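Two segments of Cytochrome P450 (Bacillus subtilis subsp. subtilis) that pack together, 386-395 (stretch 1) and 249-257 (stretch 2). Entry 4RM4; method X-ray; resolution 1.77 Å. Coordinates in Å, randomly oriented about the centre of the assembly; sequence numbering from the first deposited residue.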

# COMPACT_ATOMS: atom_id res chain seq x y z
N ILE A 386 -1.42 -4.83 -8.64
CA ILE A 386 -0.58 -3.70 -8.28
C ILE A 386 -0.79 -2.55 -9.26
O ILE A 386 -0.93 -2.79 -10.45
CB ILE A 386 0.91 -4.10 -8.30
CG1 ILE A 386 1.18 -5.19 -7.25
CG2 ILE A 386 1.80 -2.90 -8.07
CD1 ILE A 386 2.61 -5.65 -7.20
N TYR A 387 -0.86 -1.32 -8.76
CA TYR A 387 -0.93 -0.15 -9.63
C TYR A 387 0.18 0.85 -9.30
O TYR A 387 0.15 1.51 -8.27
CB TYR A 387 -2.30 0.55 -9.57
CG TYR A 387 -2.40 1.69 -10.55
CD1 TYR A 387 -2.54 1.46 -11.91
CD2 TYR A 387 -2.29 3.00 -10.12
CE1 TYR A 387 -2.60 2.52 -12.83
CE2 TYR A 387 -2.36 4.06 -11.00
CZ TYR A 387 -2.51 3.81 -12.36
OH TYR A 387 -2.57 4.87 -13.22
N GLY A 388 1.17 0.96 -10.18
CA GLY A 388 2.26 1.89 -9.96
C GLY A 388 3.29 1.85 -11.07
O GLY A 388 3.01 1.32 -12.14
N LEU A 389 4.46 2.40 -10.79
CA LEU A 389 5.50 2.61 -11.79
C LEU A 389 6.80 1.90 -11.43
O LEU A 389 7.25 1.93 -10.28
CB LEU A 389 5.76 4.12 -11.94
CG LEU A 389 4.59 4.97 -12.44
CD1 LEU A 389 4.95 6.43 -12.43
CD2 LEU A 389 4.20 4.50 -13.83
N LYS A 390 7.40 1.24 -12.42
CA LYS A 390 8.72 0.65 -12.30
C LYS A 390 9.79 1.75 -12.41
O LYS A 390 10.85 1.69 -11.78
CB LYS A 390 8.93 -0.38 -13.42
CG LYS A 390 10.27 -1.11 -13.36
CD LYS A 390 10.59 -1.80 -14.69
CE LYS A 390 11.97 -2.45 -14.64
NZ LYS A 390 13.00 -1.53 -14.07
N SER A 391 9.49 2.75 -13.23
CA SER A 391 10.39 3.88 -13.41
C SER A 391 9.58 5.10 -13.76
O SER A 391 8.54 5.00 -14.41
CB SER A 391 11.43 3.59 -14.50
OG SER A 391 10.80 3.50 -15.76
N PHE A 392 10.07 6.26 -13.33
CA PHE A 392 9.39 7.54 -13.48
C PHE A 392 10.48 8.60 -13.67
O PHE A 392 11.01 9.19 -12.71
CB PHE A 392 8.52 7.80 -12.24
CG PHE A 392 7.68 9.04 -12.30
CD1 PHE A 392 7.68 9.86 -13.42
CD2 PHE A 392 6.88 9.39 -11.22
CE1 PHE A 392 6.91 11.01 -13.46
CE2 PHE A 392 6.09 10.54 -11.25
CZ PHE A 392 6.11 11.35 -12.38
N ARG A 393 10.83 8.85 -14.93
CA ARG A 393 11.94 9.73 -15.23
C ARG A 393 11.45 11.15 -15.43
O ARG A 393 10.55 11.39 -16.23
CB ARG A 393 12.72 9.24 -16.45
CG ARG A 393 13.50 7.95 -16.18
CD ARG A 393 14.56 7.69 -17.23
NE ARG A 393 14.01 7.81 -18.58
CZ ARG A 393 14.58 8.51 -19.55
NH1 ARG A 393 14.00 8.56 -20.75
NH2 ARG A 393 15.73 9.14 -19.35
N VAL A 394 12.02 12.07 -14.66
CA VAL A 394 11.63 13.47 -14.71
C VAL A 394 12.83 14.36 -15.01
O VAL A 394 13.98 13.96 -14.79
CB VAL A 394 10.94 13.95 -13.39
CG1 VAL A 394 9.77 13.06 -13.04
CG2 VAL A 394 11.94 14.02 -12.23
N LYS A 395 12.56 15.55 -15.52
CA LYS A 395 13.63 16.51 -15.80
C LYS A 395 13.31 17.86 -15.17
O LYS A 395 12.14 18.18 -14.91
CB LYS A 395 13.83 16.67 -17.31
CG LYS A 395 12.70 17.42 -18.00
CD LYS A 395 13.22 18.34 -19.10
CE LYS A 395 13.41 17.59 -20.40
NZ LYS A 395 12.11 17.12 -20.96
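Stretch 2 249-257: SNAMYSILE

Stretch 2 is part of a helix that begins earlier in the chain, with phi/psi values close to -65/-42 through Leu256 and the expected i-to-i+4 bonds, among them Tyr253 N to Ser249 O at 3.0 Å and Leu256 N to Met252 O at 2.9 Å. It lies against a stretch 1 that is extended but bent: the chain turns a corner at Lys390, whose phi/psi of -77/-34 interrupts the extended conformation, and continues as a strand through Lys395. The axes of strand 391-395 and the helix approach to 10.3 Å, and their N-to-C directions differ by 40°, so the strand and the helix run broadly the same way. That spacing leaves room for side chains between the backbones beyond the corner.

The closest CA pairs lie before the corner. The CA atoms of Gly388 and Asn250 are 6.2 Å apart, and those of Leu389 and Ser249 6.7 Å. With no side chain at Gly388, its CA lies 3.5 Å from Asn250 OD1; an ideal CB there would lie 4.0 Å from that oxygen, so the close approach does not by itself exclude a CB. The CA-to-CB bond of Asn250 points sideways, but its chi1 of -67° (m) and chi2 of -11° bring the amide to stretch 1, where Asn250 ND2 donates to Tyr387 O at 3.1 Å with an N-H...O angle of 163°. This is the only direct hydrogen bond across the contact.

The principal bump is Phe392, which has 91 Å² covered by the helix, the most of any residue in either stretch. Its CB points toward the helix, and chi1 of -176° (t) carries the ring into a hollow lined by Ser249, Met252, Tyr253 and Leu256, residues spaced i, i+3, i+4 and i+7, which fall on one face of the helix over about two turns. The ring reaches helix backbone: Phe392 CE2 is 3.5 Å from Ser249 O and 3.6 Å from Tyr253 N, the latter at the ring edge. Side chains complete the hollow, with Phe392 CE2 3.9 Å from Met252 CB and Phe392 CZ 3.7 Å from Leu256 CD1. The rings of Phe392 and Tyr253 meet obliquely, centroids 5.7 Å apart and planes at 56°.

Smaller contacts extend this fit. Leu389 CD1 lies 4.3 Å from Ser249 CB and 4.4 Å from Tyr253 CD1, a looser approach. Further along the strand, Val394 CG1 is 4.2 Å from Leu256 CD1. A water bridges the segments near Leu389, accepting from Ser249 OG at 2.7 Å and donating to Leu389 O at 2.8 Å.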

# COMPACT_ATOMS: atom_id res chain seq x y z
N SER A 249 4.95 7.63 -6.03
CA SER A 249 5.09 7.76 -7.49
C SER A 249 3.79 8.22 -8.16
O SER A 249 3.78 9.14 -8.98
CB SER A 249 5.53 6.43 -8.12
OG SER A 249 6.72 5.92 -7.54
N ASN A 250 2.68 7.57 -7.80
CA ASN A 250 1.40 7.88 -8.42
C ASN A 250 0.93 9.30 -8.08
O ASN A 250 0.34 9.98 -8.93
CB ASN A 250 0.31 6.88 -7.98
CG ASN A 250 0.54 5.47 -8.49
OD1 ASN A 250 1.39 5.22 -9.34
ND2 ASN A 250 -0.24 4.54 -7.97
N ALA A 251 1.19 9.75 -6.85
CA ALA A 251 0.84 11.11 -6.44
C ALA A 251 1.64 12.16 -7.22
O ALA A 251 1.09 13.15 -7.70
CB ALA A 251 1.06 11.30 -4.94
N MET A 252 2.94 11.94 -7.34
CA MET A 252 3.74 12.87 -8.13
C MET A 252 3.30 12.90 -9.59
O MET A 252 3.32 13.96 -10.22
CB MET A 252 5.22 12.54 -8.05
CG MET A 252 5.91 12.99 -6.79
SD MET A 252 5.53 14.71 -6.40
CE MET A 252 5.64 15.52 -8.00
N TYR A 253 2.94 11.74 -10.13
CA TYR A 253 2.52 11.68 -11.53
C TYR A 253 1.24 12.48 -11.68
O TYR A 253 1.12 13.31 -12.60
CB TYR A 253 2.29 10.24 -12.01
CG TYR A 253 2.01 10.12 -13.50
CD1 TYR A 253 3.06 9.90 -14.40
CD2 TYR A 253 0.73 10.22 -14.00
CE1 TYR A 253 2.81 9.78 -15.75
CE2 TYR A 253 0.47 10.09 -15.34
CZ TYR A 253 1.52 9.88 -16.22
OH TYR A 253 1.26 9.77 -17.56
N SER A 254 0.28 12.24 -10.79
CA SER A 254 -1.00 12.95 -10.85
C SER A 254 -0.79 14.45 -10.70
O SER A 254 -1.44 15.26 -11.40
CB SER A 254 -1.95 12.45 -9.76
OG SER A 254 -2.14 11.05 -9.85
N ILE A 255 0.11 14.83 -9.80
CA ILE A 255 0.42 16.25 -9.58
C ILE A 255 1.01 16.91 -10.83
O ILE A 255 0.60 18.00 -11.21
CB ILE A 255 1.33 16.46 -8.35
CG1 ILE A 255 0.51 16.31 -7.06
CG2 ILE A 255 1.97 17.85 -8.38
CD1 ILE A 255 1.36 15.97 -5.77
N LEU A 256 1.96 16.24 -11.47
CA LEU A 256 2.59 16.77 -12.68
C LEU A 256 1.64 16.84 -13.85
O LEU A 256 1.75 17.73 -14.69
CB LEU A 256 3.80 15.92 -13.09
CG LEU A 256 5.00 15.85 -12.14
CD1 LEU A 256 6.12 15.03 -12.80
CD2 LEU A 256 5.46 17.25 -11.78
N GLU A 257 0.71 15.89 -13.93
CA GLU A 257 -0.18 15.87 -15.10
C GLU A 257 -1.31 16.88 -14.99
O GLU A 257 -2.02 17.11 -15.96
CB GLU A 257 -0.74 14.46 -15.34
CG GLU A 257 -1.86 14.07 -14.43
CD GLU A 257 -2.62 12.85 -14.93
OE1 GLU A 257 -3.55 12.42 -14.23
OE2 GLU A 257 -2.30 12.34 -16.03
O HOH W 1 6.14 3.38 -8.16